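Dimethylsulfoniopropionate lyase (Roseovarius nubinhibens, PDB 4B29) probably cleaves dimethylsulfoniopropionate to release dimethyl sulfide, using a metal-dependent active site in a cupin-type beta-barrel. Local coordinates at residues V134-W139 / P197-V202. Residues are numbered along the deposited sequence; the frame is centred on the assembly and turned at random.
Sequences VTVGYW and PILTLV. With EDO (1,2-ethanediol), chain F; PO4 (phosphate ion), chain E.
Pro-197 lays its CB obliquely against the phenol end of Tyr-138, 3.4 Å from the OH, a rigid apolar ring that brings no N-H in need of a partner. Asp-74 O and a phosphate oxygen, O2, both lie within hydrogen-bonding reach of that hydroxyl, the phosphate, held further by His-70 and Arg-114, standing at the ring edge in its plane. Ile-198 and Trp-139 form an antiparallel hydrogen-bonded pair: N and O of each bond O and N of the other, the N-H of Trp-139 coming in nearly along the C=O axis at 3.0 Å. Ile-198 CG2, set between backbone N and carbonyl carbon while CG1 runs anti to N (chi1 -168°), reaches the indole CE3 at 3.8 Å, the two side chains lying side by side. Leu-199 is on the opposite face, where CD1 fits between Val-136 CG1 and Tyr-138 CB; these three residues pack against helices 67-73 and 83-92. The two strands are neighbours in the larger sheet of the cupin barrel, and the other face, with Thr-200 and Val-202, looks towards the zinc bound by His-150, Glu-154 and His-189. Thr-200 N donates to Gly-137 O at 2.8 Å; Gly-137 N returns a bond to Thr-200 O from above the carbonyl plane and a weak one to OG1. Glycine has no side chain, and the six-membered ring of Trp-139 occupies the space over it. Thr-200 OG1 meets that ring's edge in plane, 3.5 Å from CZ3, and hydrogen-bonds O1 of an ethanediol, probably from the crystallisation liquor. Leu-201, on the same face as Leu-199, spreads its methyls over Val-134 CG1 and Val-136 CG2, beta-branched residues suited to an extended chain. Val-202 N donates to Thr-135 O, while its CG2 touches the diol whose O2 bonds Thr-135 OG1.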
# COMPACT_ATOMS: atom_id res chain seq x y z
N VAL A 134 -4.32 -6.57 -3.32
CA VAL A 134 -3.87 -5.19 -3.55
C VAL A 134 -4.00 -4.48 -2.21
O VAL A 134 -5.09 -4.37 -1.65
CB VAL A 134 -4.77 -4.48 -4.57
CG1 VAL A 134 -4.24 -3.02 -4.75
CG2 VAL A 134 -4.78 -5.16 -5.90
N THR A 135 -2.88 -3.97 -1.69
CA THR A 135 -2.91 -3.22 -0.44
C THR A 135 -2.38 -1.80 -0.66
O THR A 135 -1.73 -1.52 -1.67
CB THR A 135 -2.13 -3.85 0.72
OG1 THR A 135 -0.74 -3.97 0.36
CG2 THR A 135 -2.70 -5.23 1.05
N VAL A 136 -2.69 -0.94 0.29
CA VAL A 136 -2.26 0.47 0.21
C VAL A 136 -1.63 0.83 1.55
O VAL A 136 -2.17 0.46 2.61
CB VAL A 136 -3.51 1.41 -0.05
CG1 VAL A 136 -3.12 2.92 0.22
CG2 VAL A 136 -4.01 1.23 -1.48
N GLY A 137 -0.49 1.56 1.55
CA GLY A 137 0.12 1.95 2.82
C GLY A 137 0.41 3.46 2.76
O GLY A 137 0.59 4.02 1.65
N TYR A 138 0.36 4.12 3.92
CA TYR A 138 0.79 5.53 4.03
C TYR A 138 1.73 5.63 5.20
O TYR A 138 1.49 5.04 6.27
CB TYR A 138 -0.41 6.43 4.29
CG TYR A 138 0.02 7.88 4.53
CD1 TYR A 138 0.18 8.74 3.46
CD2 TYR A 138 0.29 8.31 5.84
CE1 TYR A 138 0.58 10.12 3.69
CE2 TYR A 138 0.72 9.65 6.09
CZ TYR A 138 0.81 10.52 5.00
OH TYR A 138 1.22 11.83 5.26
N TRP A 139 2.83 6.37 5.02
CA TRP A 139 3.74 6.69 6.11
C TRP A 139 4.03 8.18 6.08
O TRP A 139 4.39 8.72 5.04
CB TRP A 139 5.10 5.99 5.91
CG TRP A 139 5.03 4.51 6.12
CD1 TRP A 139 5.41 3.82 7.23
CD2 TRP A 139 4.56 3.52 5.16
NE1 TRP A 139 5.23 2.46 7.01
CE2 TRP A 139 4.71 2.26 5.77
CE3 TRP A 139 4.06 3.61 3.85
CZ2 TRP A 139 4.33 1.06 5.12
CZ3 TRP A 139 3.72 2.41 3.19
CH2 TRP A 139 3.85 1.16 3.85
N PRO A 197 6.21 12.45 3.02
CA PRO A 197 5.49 11.19 3.32
C PRO A 197 5.61 10.26 2.10
O PRO A 197 6.20 10.60 1.07
CB PRO A 197 4.05 11.67 3.45
CG PRO A 197 3.92 12.75 2.38
CD PRO A 197 5.32 13.46 2.41
N ILE A 198 4.99 9.07 2.19
CA ILE A 198 4.83 8.24 0.99
C ILE A 198 3.50 7.50 1.08
O ILE A 198 3.08 7.09 2.16
CB ILE A 198 6.00 7.22 0.79
CG1 ILE A 198 5.91 6.61 -0.63
CG2 ILE A 198 6.09 6.15 1.94
CD1 ILE A 198 7.13 5.77 -0.98
N LEU A 199 2.85 7.40 -0.07
CA LEU A 199 1.58 6.65 -0.20
C LEU A 199 1.85 5.60 -1.28
O LEU A 199 2.32 5.95 -2.38
CB LEU A 199 0.49 7.62 -0.63
CG LEU A 199 -0.92 7.07 -0.95
CD1 LEU A 199 -1.53 6.45 0.31
CD2 LEU A 199 -1.84 8.18 -1.55
N THR A 200 1.55 4.32 -0.97
CA THR A 200 1.94 3.22 -1.88
C THR A 200 0.73 2.38 -2.24
O THR A 200 -0.27 2.37 -1.48
CB THR A 200 2.95 2.27 -1.21
OG1 THR A 200 2.38 1.77 0.01
CG2 THR A 200 4.29 3.07 -0.86
N LEU A 201 0.83 1.68 -3.36
CA LEU A 201 -0.21 0.71 -3.74
C LEU A 201 0.58 -0.53 -4.18
O LEU A 201 1.51 -0.44 -5.02
CB LEU A 201 -1.12 1.29 -4.85
CG LEU A 201 -2.27 0.30 -5.14
CD1 LEU A 201 -3.59 1.05 -5.46
CD2 LEU A 201 -1.86 -0.57 -6.33
N VAL A 202 0.24 -1.69 -3.61
CA VAL A 202 1.16 -2.84 -3.65
C VAL A 202 0.38 -4.08 -4.09
O VAL A 202 -0.75 -4.28 -3.65
CB VAL A 202 1.70 -3.07 -2.24
CG1 VAL A 202 2.60 -4.32 -2.16
CG2 VAL A 202 2.48 -1.80 -1.78
C1 EDO F . 1.70 -1.66 1.34
O1 EDO F . 2.64 -0.59 1.39
C2 EDO F . 1.26 -1.90 2.76
O2 EDO F . 0.51 -3.10 2.68
P PO4 E . 2.19 14.17 8.35
O1 PO4 E . 0.88 14.82 8.84
O2 PO4 E . 1.94 13.11 7.28
O3 PO4 E . 2.98 15.21 7.60
O4 PO4 E . 2.97 13.51 9.48